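Long-range contacts in TPR repeat-containing protein YrrB (PDB 2Q7F), which is a monomeric array of TPR repeats that could mediate complex formation among RNA sulfuration components, RNA processing components and aminoacyl-tRNA synthetases: residues A97-V102 with D112-A117; D126-L131 with L148-E153; A161-G166 with S180-V185. All blocks are in the same frame, centred on the assembly; numbering follows the deposited sequence.

Contact 1: residues A97-V102 with D112-A117; sequences AGNVYV and DMFEKA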
ATOM      1  N   ALA A  97       7.695  -5.830 -11.346  1.00 46.61           N
ATOM      2  CA  ALA A  97       7.582  -7.213 -10.871  1.00 46.82           C
ATOM      3  C   ALA A  97       6.848  -7.289  -9.540  1.00 47.25           C
ATOM      4  O   ALA A  97       6.106  -8.237  -9.295  1.00 47.16           O
ATOM      5  CB  ALA A  97       8.957  -7.863 -10.747  1.00 46.38           C
ATOM      6  N   GLY A  98       7.071  -6.285  -8.689  1.00 47.80           N
ATOM      7  CA  GLY A  98       6.452  -6.212  -7.361  1.00 48.14           C
ATOM      8  C   GLY A  98       4.944  -6.152  -7.439  1.00 48.63           C
ATOM      9  O   GLY A  98       4.249  -6.886  -6.725  1.00 48.27           O
ATOM     10  N   ASN A  99       4.440  -5.292  -8.329  1.00 48.94           N
ATOM     11  CA  ASN A  99       3.008  -5.185  -8.569  1.00 49.44           C
ATOM     12  C   ASN A  99       2.383  -6.508  -9.035  1.00 49.64           C
ATOM     13  O   ASN A  99       1.262  -6.841  -8.647  1.00 49.86           O
ATOM     14  CB  ASN A  99       2.707  -4.053  -9.544  1.00 49.44           C
ATOM     15  CG  ASN A  99       2.778  -2.688  -8.885  1.00 51.09           C
ATOM     16  OD1 ASN A  99       3.460  -1.767  -9.365  1.00 52.88           O
ATOM     17  ND2 ASN A  99       2.076  -2.546  -7.770  1.00 52.88           N
ATOM     18  N   VAL A 100       3.117  -7.266  -9.843  1.00 49.49           N
ATOM     19  CA  VAL A 100       2.638  -8.567 -10.297  1.00 49.89           C
ATOM     20  C   VAL A 100       2.486  -9.492  -9.091  1.00 50.15           C
ATOM     21  O   VAL A 100       1.481 -10.180  -8.942  1.00 49.83           O
ATOM     22  CB  VAL A 100       3.589  -9.186 -11.359  1.00 50.02           C
ATOM     23  CG1 VAL A 100       3.170 -10.621 -11.722  1.00 49.04           C
ATOM     24  CG2 VAL A 100       3.625  -8.307 -12.607  1.00 49.10           C
ATOM     25  N   TYR A 101       3.491  -9.467  -8.223  1.00 50.66           N
ATOM     26  CA  TYR A 101       3.489 -10.253  -7.012  1.00 51.10           C
ATOM     27  C   TYR A 101       2.339  -9.853  -6.100  1.00 51.19           C
ATOM     28  O   TYR A 101       1.757 -10.703  -5.419  1.00 51.18           O
ATOM     29  CB  TYR A 101       4.836 -10.141  -6.300  1.00 51.25           C
ATOM     30  CG  TYR A 101       5.874 -11.074  -6.867  1.00 52.06           C
ATOM     31  CD1 TYR A 101       5.745 -12.458  -6.728  1.00 53.50           C
ATOM     32  CD2 TYR A 101       6.990 -10.585  -7.536  1.00 53.15           C
ATOM     33  CE1 TYR A 101       6.704 -13.332  -7.252  1.00 53.89           C
ATOM     34  CE2 TYR A 101       7.959 -11.456  -8.070  1.00 53.38           C
ATOM     35  CZ  TYR A 101       7.806 -12.825  -7.927  1.00 53.16           C
ATOM     36  OH  TYR A 101       8.751 -13.691  -8.448  1.00 53.01           O
ATOM     37  N   VAL A 102       2.006  -8.565  -6.105  1.00 51.45           N
ATOM     38  CA  VAL A 102       0.895  -8.060  -5.300  1.00 51.60           C
ATOM     39  C   VAL A 102      -0.414  -8.641  -5.827  1.00 51.88           C
ATOM     40  O   VAL A 102      -1.215  -9.178  -5.059  1.00 51.83           O
ATOM     41  CB  VAL A 102       0.861  -6.506  -5.258  1.00 51.36           C
ATOM     42  CG1 VAL A 102      -0.490  -5.999  -4.831  1.00 50.73           C
ATOM     43  CG2 VAL A 102       1.917  -5.989  -4.307  1.00 51.34           C
ATOM     44  N   ASP A 112      10.127  -8.063  -1.032  1.00 50.67           N
ATOM     45  CA  ASP A 112      11.460  -8.229  -1.563  1.00 50.20           C
ATOM     46  C   ASP A 112      11.655  -7.302  -2.778  1.00 49.33           C
ATOM     47  O   ASP A 112      12.614  -6.530  -2.817  1.00 49.18           O
ATOM     48  CB  ASP A 112      11.674  -9.707  -1.895  1.00 50.56           C
ATOM     49  CG  ASP A 112      13.115 -10.045  -2.172  1.00 52.99           C
ATOM     50  OD1 ASP A 112      13.597  -9.745  -3.289  1.00 55.81           O
ATOM     51  OD2 ASP A 112      13.766 -10.637  -1.285  1.00 55.62           O
ATOM     52  N   MET A 113      10.721  -7.342  -3.734  1.00 48.17           N
ATOM     53  CA  MET A 113      10.814  -6.528  -4.952  1.00 46.87           C
ATOM     54  C   MET A 113      10.747  -5.035  -4.678  1.00 46.67           C
ATOM     55  O   MET A 113      11.527  -4.256  -5.257  1.00 46.38           O
ATOM     56  CB  MET A 113       9.732  -6.902  -5.982  1.00 46.74           C
ATOM     57  CG  MET A 113       9.933  -8.246  -6.730  1.00 45.19           C
ATOM     58  SD  MET A 113      11.501  -8.483  -7.624  1.00 42.07           S
ATOM     59  CE  MET A 113      12.429  -9.452  -6.425  1.00 41.02           C
ATOM     60  N   PHE A 114       9.818  -4.634  -3.809  1.00 46.15           N
ATOM     61  CA  PHE A 114       9.648  -3.213  -3.488  1.00 46.04           C
ATOM     62  C   PHE A 114      10.843  -2.640  -2.754  1.00 46.37           C
ATOM     63  O   PHE A 114      11.251  -1.516  -3.016  1.00 46.47           O
ATOM     64  CB  PHE A 114       8.363  -2.948  -2.709  1.00 45.56           C
ATOM     65  CG  PHE A 114       7.127  -3.070  -3.535  1.00 45.59           C
ATOM     66  CD1 PHE A 114       7.094  -2.588  -4.846  1.00 46.13           C
ATOM     67  CD2 PHE A 114       5.983  -3.655  -3.011  1.00 46.07           C
ATOM     68  CE1 PHE A 114       5.936  -2.704  -5.636  1.00 45.65           C
ATOM     69  CE2 PHE A 114       4.824  -3.771  -3.789  1.00 46.25           C
ATOM     70  CZ  PHE A 114       4.805  -3.291  -5.104  1.00 45.45           C
ATOM     71  N   GLU A 115      11.405  -3.413  -1.833  1.00 46.89           N
ATOM     72  CA  GLU A 115      12.572  -2.958  -1.108  1.00 47.56           C
ATOM     73  C   GLU A 115      13.791  -2.871  -2.039  1.00 47.41           C
ATOM     74  O   GLU A 115      14.641  -1.993  -1.873  1.00 47.70           O
ATOM     75  CB  GLU A 115      12.826  -3.831   0.127  1.00 47.78           C
ATOM     76  CG  GLU A 115      13.342  -3.028   1.321  1.00 50.31           C
ATOM     77  CD  GLU A 115      12.879  -3.572   2.670  1.00 52.96           C
ATOM     78  OE1 GLU A 115      11.657  -3.651   2.912  1.00 54.18           O
ATOM     79  OE2 GLU A 115      13.745  -3.911   3.502  1.00 54.43           O
ATOM     80  N   LYS A 116      13.862  -3.755  -3.033  1.00 47.33           N
ATOM     81  CA  LYS A 116      14.923  -3.677  -4.044  1.00 46.98           C
ATOM     82  C   LYS A 116      14.750  -2.452  -4.934  1.00 46.76           C
ATOM     83  O   LYS A 116      15.739  -1.820  -5.331  1.00 46.72           O
ATOM     84  CB  LYS A 116      14.998  -4.948  -4.893  1.00 47.12           C
ATOM     85  CG  LYS A 116      15.567  -6.170  -4.175  1.00 47.40           C
ATOM     86  CD  LYS A 116      15.862  -7.266  -5.173  1.00 49.17           C
ATOM     87  CE  LYS A 116      15.955  -8.633  -4.540  1.00 49.66           C
ATOM     88  NZ  LYS A 116      17.034  -8.705  -3.533  1.00 51.97           N
ATOM     89  N   ALA A 117      13.500  -2.112  -5.239  1.00 46.42           N
ATOM     90  CA  ALA A 117      13.210  -0.913  -6.019  1.00 46.29           C
ATOM     91  C   ALA A 117      13.733   0.300  -5.262  1.00 46.52           C
ATOM     92  O   ALA A 117      14.552   1.080  -5.786  1.00 46.61           O
ATOM     93  CB  ALA A 117      11.720  -0.794  -6.294  1.00 45.91           C
TER

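Contact 2: residues D126-L131 with L148-E153; sequences DLFYML and LQRAVE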
ATOM      1  N   ASP A 126       3.887   6.365  -4.262  1.00 52.85           N
ATOM      2  CA  ASP A 126       3.323   5.072  -4.617  1.00 52.83           C
ATOM      3  C   ASP A 126       4.145   3.910  -4.070  1.00 52.23           C
ATOM      4  O   ASP A 126       3.577   2.943  -3.533  1.00 52.14           O
ATOM      5  CB  ASP A 126       3.195   4.957  -6.136  1.00 53.25           C
ATOM      6  CG  ASP A 126       2.128   5.871  -6.698  1.00 54.88           C
ATOM      7  OD1 ASP A 126       2.009   5.946  -7.938  1.00 57.12           O
ATOM      8  OD2 ASP A 126       1.405   6.514  -5.903  1.00 56.43           O
ATOM      9  N   LEU A 127       5.470   4.015  -4.200  1.00 51.04           N
ATOM     10  CA  LEU A 127       6.359   2.965  -3.743  1.00 50.43           C
ATOM     11  C   LEU A 127       6.323   2.815  -2.236  1.00 50.18           C
ATOM     12  O   LEU A 127       6.234   1.693  -1.732  1.00 49.83           O
ATOM     13  CB  LEU A 127       7.799   3.188  -4.205  1.00 50.34           C
ATOM     14  CG  LEU A 127       8.828   2.214  -3.595  1.00 50.51           C
ATOM     15  CD1 LEU A 127       8.634   0.740  -4.053  1.00 49.17           C
ATOM     16  CD2 LEU A 127      10.254   2.680  -3.850  1.00 50.40           C
ATOM     17  N   PHE A 128       6.407   3.935  -1.519  1.00 49.70           N
ATOM     18  CA  PHE A 128       6.360   3.884  -0.067  1.00 49.64           C
ATOM     19  C   PHE A 128       5.031   3.295   0.401  1.00 49.54           C
ATOM     20  O   PHE A 128       4.973   2.585   1.415  1.00 49.41           O
ATOM     21  CB  PHE A 128       6.601   5.262   0.550  1.00 49.67           C
ATOM     22  CG  PHE A 128       8.006   5.774   0.367  1.00 50.04           C
ATOM     23  CD1 PHE A 128       9.104   4.942   0.576  1.00 50.26           C
ATOM     24  CD2 PHE A 128       8.237   7.105   0.002  1.00 51.10           C
ATOM     25  CE1 PHE A 128      10.409   5.415   0.402  1.00 50.20           C
ATOM     26  CE2 PHE A 128       9.542   7.592  -0.168  1.00 50.26           C
ATOM     27  CZ  PHE A 128      10.626   6.744   0.034  1.00 50.20           C
ATOM     28  N   TYR A 129       3.981   3.566  -0.369  1.00 49.38           N
ATOM     29  CA  TYR A 129       2.650   3.052  -0.083  1.00 49.37           C
ATOM     30  C   TYR A 129       2.582   1.539  -0.267  1.00 49.11           C
ATOM     31  O   TYR A 129       2.175   0.817   0.644  1.00 49.09           O
ATOM     32  CB  TYR A 129       1.591   3.739  -0.954  1.00 49.57           C
ATOM     33  CG  TYR A 129       0.212   3.139  -0.780  1.00 50.38           C
ATOM     34  CD1 TYR A 129      -0.552   3.424   0.356  1.00 49.99           C
ATOM     35  CD2 TYR A 129      -0.324   2.271  -1.743  1.00 49.85           C
ATOM     36  CE1 TYR A 129      -1.811   2.868   0.532  1.00 50.35           C
ATOM     37  CE2 TYR A 129      -1.583   1.721  -1.581  1.00 50.08           C
ATOM     38  CZ  TYR A 129      -2.321   2.022  -0.437  1.00 50.91           C
ATOM     39  OH  TYR A 129      -3.573   1.473  -0.256  1.00 51.90           O
ATOM     40  N   MET A 130       2.970   1.068  -1.447  1.00 48.78           N
ATOM     41  CA  MET A 130       2.902  -0.357  -1.753  1.00 48.52           C
ATOM     42  C   MET A 130       3.754  -1.146  -0.765  1.00 48.57           C
ATOM     43  O   MET A 130       3.346  -2.210  -0.283  1.00 48.53           O
ATOM     44  CB  MET A 130       3.342  -0.626  -3.193  1.00 48.43           C
ATOM     45  CG  MET A 130       2.427  -0.025  -4.264  1.00 48.12           C
ATOM     46  SD  MET A 130       0.709  -0.583  -4.186  1.00 46.48           S
ATOM     47  CE  MET A 130       0.885  -2.289  -4.724  1.00 46.12           C
ATOM     48  N   LEU A 131       4.926  -0.605  -0.446  1.00 48.52           N
ATOM     49  CA  LEU A 131       5.815  -1.239   0.516  1.00 49.09           C
ATOM     50  C   LEU A 131       5.192  -1.214   1.910  1.00 49.46           C
ATOM     51  O   LEU A 131       5.082  -2.252   2.550  1.00 49.69           O
ATOM     52  CB  LEU A 131       7.211  -0.602   0.510  1.00 48.84           C
ATOM     53  CG  LEU A 131       8.260  -1.159   1.476  1.00 48.87           C
ATOM     54  CD1 LEU A 131       8.430  -2.694   1.361  1.00 48.23           C
ATOM     55  CD2 LEU A 131       9.591  -0.433   1.258  1.00 48.79           C
ATOM     56  N   LEU A 148       4.988   4.223   5.480  1.00 49.64           N
ATOM     57  CA  LEU A 148       3.625   4.747   5.501  1.00 49.75           C
ATOM     58  C   LEU A 148       3.594   6.202   5.943  1.00 49.89           C
ATOM     59  O   LEU A 148       2.821   6.996   5.404  1.00 49.67           O
ATOM     60  CB  LEU A 148       2.719   3.919   6.406  1.00 49.41           C
ATOM     61  CG  LEU A 148       2.182   2.627   5.806  1.00 49.68           C
ATOM     62  CD1 LEU A 148       1.315   1.910   6.829  1.00 49.65           C
ATOM     63  CD2 LEU A 148       1.413   2.884   4.513  1.00 48.77           C
ATOM     64  N   GLN A 149       4.431   6.536   6.926  1.00 50.13           N
ATOM     65  CA  GLN A 149       4.572   7.914   7.392  1.00 50.98           C
ATOM     66  C   GLN A 149       4.970   8.795   6.224  1.00 50.88           C
ATOM     67  O   GLN A 149       4.445   9.897   6.048  1.00 50.80           O
ATOM     68  CB  GLN A 149       5.629   8.023   8.505  1.00 50.97           C
ATOM     69  CG  GLN A 149       5.742   9.429   9.108  1.00 51.74           C
ATOM     70  CD  GLN A 149       6.748   9.521  10.245  1.00 51.79           C
ATOM     71  OE1 GLN A 149       7.958   9.365  10.039  1.00 52.87           O
ATOM     72  NE2 GLN A 149       6.254   9.790  11.451  1.00 51.64           N
ATOM     73  N   ARG A 150       5.896   8.279   5.426  1.00 51.03           N
ATOM     74  CA  ARG A 150       6.464   9.016   4.325  1.00 51.36           C
ATOM     75  C   ARG A 150       5.442   9.257   3.220  1.00 51.60           C
ATOM     76  O   ARG A 150       5.332  10.374   2.723  1.00 51.70           O
ATOM     77  CB  ARG A 150       7.701   8.295   3.798  1.00 51.29           C
ATOM     78  CG  ARG A 150       8.570   9.128   2.876  1.00 51.92           C
ATOM     79  CD  ARG A 150       8.903  10.495   3.449  1.00 51.30           C
ATOM     80  NE  ARG A 150       9.455  11.330   2.399  1.00 51.90           N
ATOM     81  CZ  ARG A 150       9.534  12.654   2.442  1.00 52.44           C
ATOM     82  NH1 ARG A 150       9.089  13.325   3.498  1.00 52.16           N
ATOM     83  NH2 ARG A 150      10.060  13.304   1.414  1.00 51.27           N
ATOM     84  N   ALA A 151       4.691   8.213   2.860  1.00 51.79           N
ATOM     85  CA  ALA A 151       3.632   8.297   1.844  1.00 52.15           C
ATOM     86  C   ALA A 151       2.609   9.397   2.142  1.00 52.51           C
ATOM     87  O   ALA A 151       2.142  10.084   1.235  1.00 52.26           O
ATOM     88  CB  ALA A 151       2.922   6.948   1.704  1.00 52.09           C
ATOM     89  N   VAL A 152       2.252   9.536   3.415  1.00 53.10           N
ATOM     90  CA  VAL A 152       1.379  10.609   3.853  1.00 53.70           C
ATOM     91  C   VAL A 152       2.078  11.943   3.605  1.00 54.43           C
ATOM     92  O   VAL A 152       1.538  12.799   2.917  1.00 54.74           O
ATOM     93  CB  VAL A 152       0.969  10.453   5.336  1.00 53.61           C
ATOM     94  CG1 VAL A 152       0.177  11.669   5.806  1.00 53.08           C
ATOM     95  CG2 VAL A 152       0.167   9.173   5.526  1.00 53.11           C
ATOM     96  N   GLU A 153       3.289  12.101   4.129  1.00 55.18           N
ATOM     97  CA  GLU A 153       4.058  13.333   3.927  1.00 56.14           C
ATOM     98  C   GLU A 153       4.117  13.732   2.456  1.00 56.30           C
ATOM     99  O   GLU A 153       3.819  14.875   2.106  1.00 56.47           O
ATOM    100  CB  GLU A 153       5.472  13.199   4.495  1.00 55.96           C
ATOM    101  CG  GLU A 153       5.510  13.097   6.010  1.00 56.70           C
ATOM    102  CD  GLU A 153       6.896  12.783   6.558  1.00 57.24           C
ATOM    103  OE1 GLU A 153       7.909  13.086   5.881  1.00 57.93           O
ATOM    104  OE2 GLU A 153       6.965  12.237   7.682  1.00 59.11           O
TER

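Contact 3: residues A161-G166 with S180-V185; sequences ARFQFG and SQFAAV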
ATOM      1  N   ALA A 161      -3.577   5.933   2.096  1.00 54.89           N
ATOM      2  CA  ALA A 161      -2.309   5.857   2.813  1.00 54.20           C
ATOM      3  C   ALA A 161      -2.499   6.277   4.254  1.00 53.74           C
ATOM      4  O   ALA A 161      -2.047   5.600   5.172  1.00 54.05           O
ATOM      5  CB  ALA A 161      -1.262   6.734   2.149  1.00 54.17           C
ATOM      6  N   ARG A 162      -3.193   7.390   4.448  1.00 53.21           N
ATOM      7  CA  ARG A 162      -3.360   7.955   5.774  1.00 52.67           C
ATOM      8  C   ARG A 162      -4.139   7.031   6.711  1.00 52.23           C
ATOM      9  O   ARG A 162      -3.836   6.953   7.903  1.00 52.04           O
ATOM     10  CB  ARG A 162      -4.011   9.327   5.687  1.00 52.72           C
ATOM     11  CG  ARG A 162      -3.838  10.131   6.942  1.00 53.37           C
ATOM     12  CD  ARG A 162      -4.606  11.420   6.871  1.00 54.98           C
ATOM     13  NE  ARG A 162      -3.972  12.348   5.943  1.00 56.06           N
ATOM     14  CZ  ARG A 162      -3.084  13.273   6.291  1.00 55.61           C
ATOM     15  NH1 ARG A 162      -2.715  13.425   7.559  1.00 55.08           N
ATOM     16  NH2 ARG A 162      -2.569  14.050   5.357  1.00 55.18           N
ATOM     17  N   PHE A 163      -5.129   6.326   6.171  1.00 51.83           N
ATOM     18  CA  PHE A 163      -5.868   5.352   6.960  1.00 51.58           C
ATOM     19  C   PHE A 163      -4.989   4.161   7.363  1.00 51.54           C
ATOM     20  O   PHE A 163      -5.122   3.629   8.472  1.00 51.65           O
ATOM     21  CB  PHE A 163      -7.120   4.877   6.216  1.00 51.80           C
ATOM     22  CG  PHE A 163      -7.837   3.744   6.900  1.00 51.51           C
ATOM     23  CD1 PHE A 163      -8.421   3.923   8.149  1.00 51.19           C
ATOM     24  CD2 PHE A 163      -7.916   2.496   6.301  1.00 50.88           C
ATOM     25  CE1 PHE A 163      -9.066   2.866   8.785  1.00 51.49           C
ATOM     26  CE2 PHE A 163      -8.564   1.437   6.935  1.00 50.75           C
ATOM     27  CZ  PHE A 163      -9.137   1.620   8.175  1.00 50.61           C
ATOM     28  N   GLN A 164      -4.090   3.752   6.471  1.00 51.23           N
ATOM     29  CA  GLN A 164      -3.184   2.635   6.753  1.00 51.22           C
ATOM     30  C   GLN A 164      -2.109   3.009   7.774  1.00 50.89           C
ATOM     31  O   GLN A 164      -1.704   2.185   8.600  1.00 50.58           O
ATOM     32  CB  GLN A 164      -2.526   2.141   5.469  1.00 51.50           C
ATOM     33  CG  GLN A 164      -3.482   1.501   4.497  1.00 52.94           C
ATOM     34  CD  GLN A 164      -3.846   0.086   4.891  1.00 54.81           C
ATOM     35  OE1 GLN A 164      -4.977  -0.354   4.681  1.00 56.00           O
ATOM     36  NE2 GLN A 164      -2.888  -0.638   5.464  1.00 55.02           N
ATOM     37  N   PHE A 165      -1.643   4.253   7.701  1.00 50.78           N
ATOM     38  CA  PHE A 165      -0.693   4.783   8.677  1.00 50.77           C
ATOM     39  C   PHE A 165      -1.346   4.815  10.066  1.00 50.90           C
ATOM     40  O   PHE A 165      -0.759   4.355  11.054  1.00 50.58           O
ATOM     41  CB  PHE A 165      -0.207   6.170   8.239  1.00 50.75           C
ATOM     42  CG  PHE A 165       0.896   6.741   9.091  1.00 50.23           C
ATOM     43  CD1 PHE A 165       1.906   5.930   9.603  1.00 49.96           C
ATOM     44  CD2 PHE A 165       0.942   8.109   9.349  1.00 50.19           C
ATOM     45  CE1 PHE A 165       2.934   6.470  10.388  1.00 51.02           C
ATOM     46  CE2 PHE A 165       1.966   8.663  10.134  1.00 50.94           C
ATOM     47  CZ  PHE A 165       2.966   7.842  10.654  1.00 50.35           C
ATOM     48  N   GLY A 166      -2.573   5.325  10.122  1.00 51.11           N
ATOM     49  CA  GLY A 166      -3.350   5.343  11.356  1.00 51.69           C
ATOM     50  C   GLY A 166      -3.355   3.998  12.059  1.00 52.15           C
ATOM     51  O   GLY A 166      -2.975   3.905  13.236  1.00 51.99           O
ATOM     52  N   SER A 180      -5.022  11.375  15.498  1.00 59.91           N
ATOM     53  CA  SER A 180      -4.644  12.490  14.629  1.00 59.75           C
ATOM     54  C   SER A 180      -4.900  12.134  13.171  1.00 59.27           C
ATOM     55  O   SER A 180      -5.557  12.886  12.447  1.00 59.12           O
ATOM     56  CB  SER A 180      -3.167  12.859  14.814  1.00 59.69           C
ATOM     57  OG  SER A 180      -2.912  13.259  16.143  1.00 60.47           O
ATOM     58  N   GLN A 181      -4.394  10.974  12.761  1.00 58.86           N
ATOM     59  CA  GLN A 181      -4.545  10.519  11.385  1.00 58.65           C
ATOM     60  C   GLN A 181      -5.980  10.092  11.055  1.00 58.45           C
ATOM     61  O   GLN A 181      -6.527  10.524  10.037  1.00 58.37           O
ATOM     62  CB  GLN A 181      -3.532   9.417  11.039  1.00 58.62           C
ATOM     63  CG  GLN A 181      -2.064   9.836  11.152  1.00 58.31           C
ATOM     64  CD  GLN A 181      -1.673  10.958  10.202  1.00 58.86           C
ATOM     65  OE1 GLN A 181      -2.388  11.266   9.248  1.00 58.71           O
ATOM     66  NE2 GLN A 181      -0.525  11.579  10.464  1.00 59.00           N
ATOM     67  N   PHE A 182      -6.594   9.275  11.913  1.00 58.30           N
ATOM     68  CA  PHE A 182      -7.997   8.869  11.709  1.00 58.37           C
ATOM     69  C   PHE A 182      -8.925  10.075  11.502  1.00 58.60           C
ATOM     70  O   PHE A 182      -9.837  10.021  10.671  1.00 58.63           O
ATOM     71  CB  PHE A 182      -8.526   8.001  12.861  1.00 58.12           C
ATOM     72  CG  PHE A 182      -7.877   6.642  12.972  1.00 58.12           C
ATOM     73  CD1 PHE A 182      -7.561   5.897  11.838  1.00 57.87           C
ATOM     74  CD2 PHE A 182      -7.607   6.092  14.224  1.00 58.20           C
ATOM     75  CE1 PHE A 182      -6.965   4.637  11.952  1.00 57.57           C
ATOM     76  CE2 PHE A 182      -7.015   4.835  14.344  1.00 57.71           C
ATOM     77  CZ  PHE A 182      -6.695   4.107  13.204  1.00 57.27           C
ATOM     78  N   ALA A 183      -8.678  11.152  12.253  1.00 58.93           N
ATOM     79  CA  ALA A 183      -9.465  12.386  12.158  1.00 59.40           C
ATOM     80  C   ALA A 183      -9.318  13.057  10.797  1.00 59.78           C
ATOM     81  O   ALA A 183     -10.308  13.484  10.199  1.00 59.83           O
ATOM     82  CB  ALA A 183      -9.092  13.351  13.269  1.00 59.11           C
ATOM     83  N   ALA A 184      -8.084  13.137  10.307  1.00 60.48           N
ATOM     84  CA  ALA A 184      -7.810  13.742   8.999  1.00 61.19           C
ATOM     85  C   ALA A 184      -8.486  12.971   7.858  1.00 61.66           C
ATOM     86  O   ALA A 184      -8.960  13.578   6.890  1.00 61.87           O
ATOM     87  CB  ALA A 184      -6.308  13.863   8.767  1.00 61.05           C
ATOM     88  N   VAL A 185      -8.537  11.643   7.993  1.00 62.14           N
ATOM     89  CA  VAL A 185      -9.254  10.771   7.054  1.00 62.66           C
ATOM     90  C   VAL A 185     -10.745  11.100   7.060  1.00 63.02           C
ATOM     91  O   VAL A 185     -11.383  11.129   6.003  1.00 62.95           O
ATOM     92  CB  VAL A 185      -9.041   9.269   7.388  1.00 62.86           C
ATOM     93  CG1 VAL A 185      -9.968   8.370   6.555  1.00 62.70           C
ATOM     94  CG2 VAL A 185      -7.576   8.872   7.183  1.00 63.03           C
TER

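Contact 1: residues A97-V102 with D112-A117
The Phe114 ring lies with one face over Gly98, where Phe114 CZ comes to 3.7 Å from Gly98 C. Around this face-on approach the other side chains of 97-102 take different attitudes. Val102 comes in roughly perpendicular to Phe114 and brings its CG2 methyl to the ring edge, 3.7 Å from Phe114 CE2. Met113, one residue earlier, lays its CB against the CA of Gly98 at 3.6 Å. With CG beside its own backbone N (chi1 -73°), the methionine chain bends so that CG meets Tyr101 CD2 at 3.8 Å while SD faces the methyl of Ala97. The glycine leaves room for this approach, since a beta carbon at its place would run into the Phe114 ring. Replacing Phe114 by an alanine is likely to open a gap over Gly98 and leave the Val102 methyl without its aromatic neighbour in this contact. These are helices A and B of TPR 3, packed antiparallel with segment axes 8.7 Å apart at 158°. Helix 73-86 meets the Ala97 and Tyr101 side chains, and helix 125-137 covers Phe114 through Leu127 and Met130.

Contact 2: residues D126-L131 with L148-E153
The side chains of Phe128 and Arg150 run alongside each other in the same direction, where helices A and B of TPR 4 pack in the antiparallel helix-turn-helix of this repeat family. The segment axes approach to 8.0 Å at an angle of 146°. The aliphatic part of the arginine does the touching: its CG sits 3.5 Å from both CD2 and CE2 of Phe128, and its CB lies over one face of the ring. The guanidinium plane, by contrast, is turned 66° from the ring, so this is packing by methylenes rather than a stack of flat groups.

Next to this pair, Ala151 supplies the small surface that lets the backbones draw near. Its CB meets the CB of Phe128 at 4.2 Å and lies 4.1 Å from the backbone N of Tyr129. One turn earlier, Leu148 swings a methyl back toward the opposing helix, CD2 lying 4.5 Å from the carbonyl O of Tyr129.

Further out, Tyr147 and Leu154 of helix 141-154 also pack on Phe128. Tyr129, its CG anti to the backbone N (chi1 175°), carries its ring to Ala161 of helix 159-172 and hydrogen-bonds through its hydroxyl to Glu160. Leu148 likewise reaches the next repeat, touching Phe165.

The far end of Arg150 is steadied within its own helix by a salt bridge to Glu153, with NH1 2.7 Å from OE1; the carboxylate oxygen lies in the guanidinium plane and is met on its anti side.

Contact 3: residues A161-G166 with S180-V185
One polar bond links Arg162 to Gln181 across helices A and B of TPR 5: NH1 of Arg162 donates to OE1 of Gln181 at 2.8 Å. The donor lies in the carbonyl plane, on a lone pair, but the bond is bent, with an N-H...O angle of 132°, and the oxygen is tilted from the guanidinium plane. The amide arm of Gln181 runs nearly square across the arginine chain. Arg162 runs out with its CG anti to the backbone N (chi1 -163°) and bends at chi3, which brings NH1 round to Gln181 OE1.

Nonpolar packing follows the same arginine. Its CD lies 3.5 Å from the methyl of Ala184, while CB is next to Val185 CG2; that methyl also touches the backbone N of Phe163 at 3.7 Å.

Aromatic rings make a third group of contacts. NE2 of Gln181 comes to the edge of the Phe165 ring, near its plane and 3.8 Å from CE2. Phe182 CZ lies 3.5 Å from Gly166 C, in a residue where a beta carbon would clash with the ring, and Phe182 CE1 meets Phe163 CD1 at 4.1 Å as the two phenylalanines cross. Beyond, Phe182 and Phe163 both touch Asn198 of helix 193-205.

Arg162 is buried, and its guanidinium has polar partners at both ends: NH2 forms a salt bridge with Glu156, and Gln181 is one acceptor for NH1. The neutral amide accepts one bent bond from the guanidinium, while the glutamate probably offsets the charge, which would be costly to bury alone.

How the contacts relate
Following the chain from the N terminus, contact 1 closes the hairpin of helices 91-103 and 107-120, contact 2 that of 125-137 and 141-154, and contact 3 that of 159-172 and 176-188. Each lies within a single repeat, TPR 3, 4 and 5 in turn, and the three are in series, none nesting in or crossing another. Adjacent contacts still touch: Asn99 packs on Met130 between contacts 1 and 2, while Gln149 meets Phe165 between contacts 2 and 3. Contacts 1 and 3, their centres about 25 Å apart, do not touch; contact 2 bridges them, joining the three hairpins into a continuous stack.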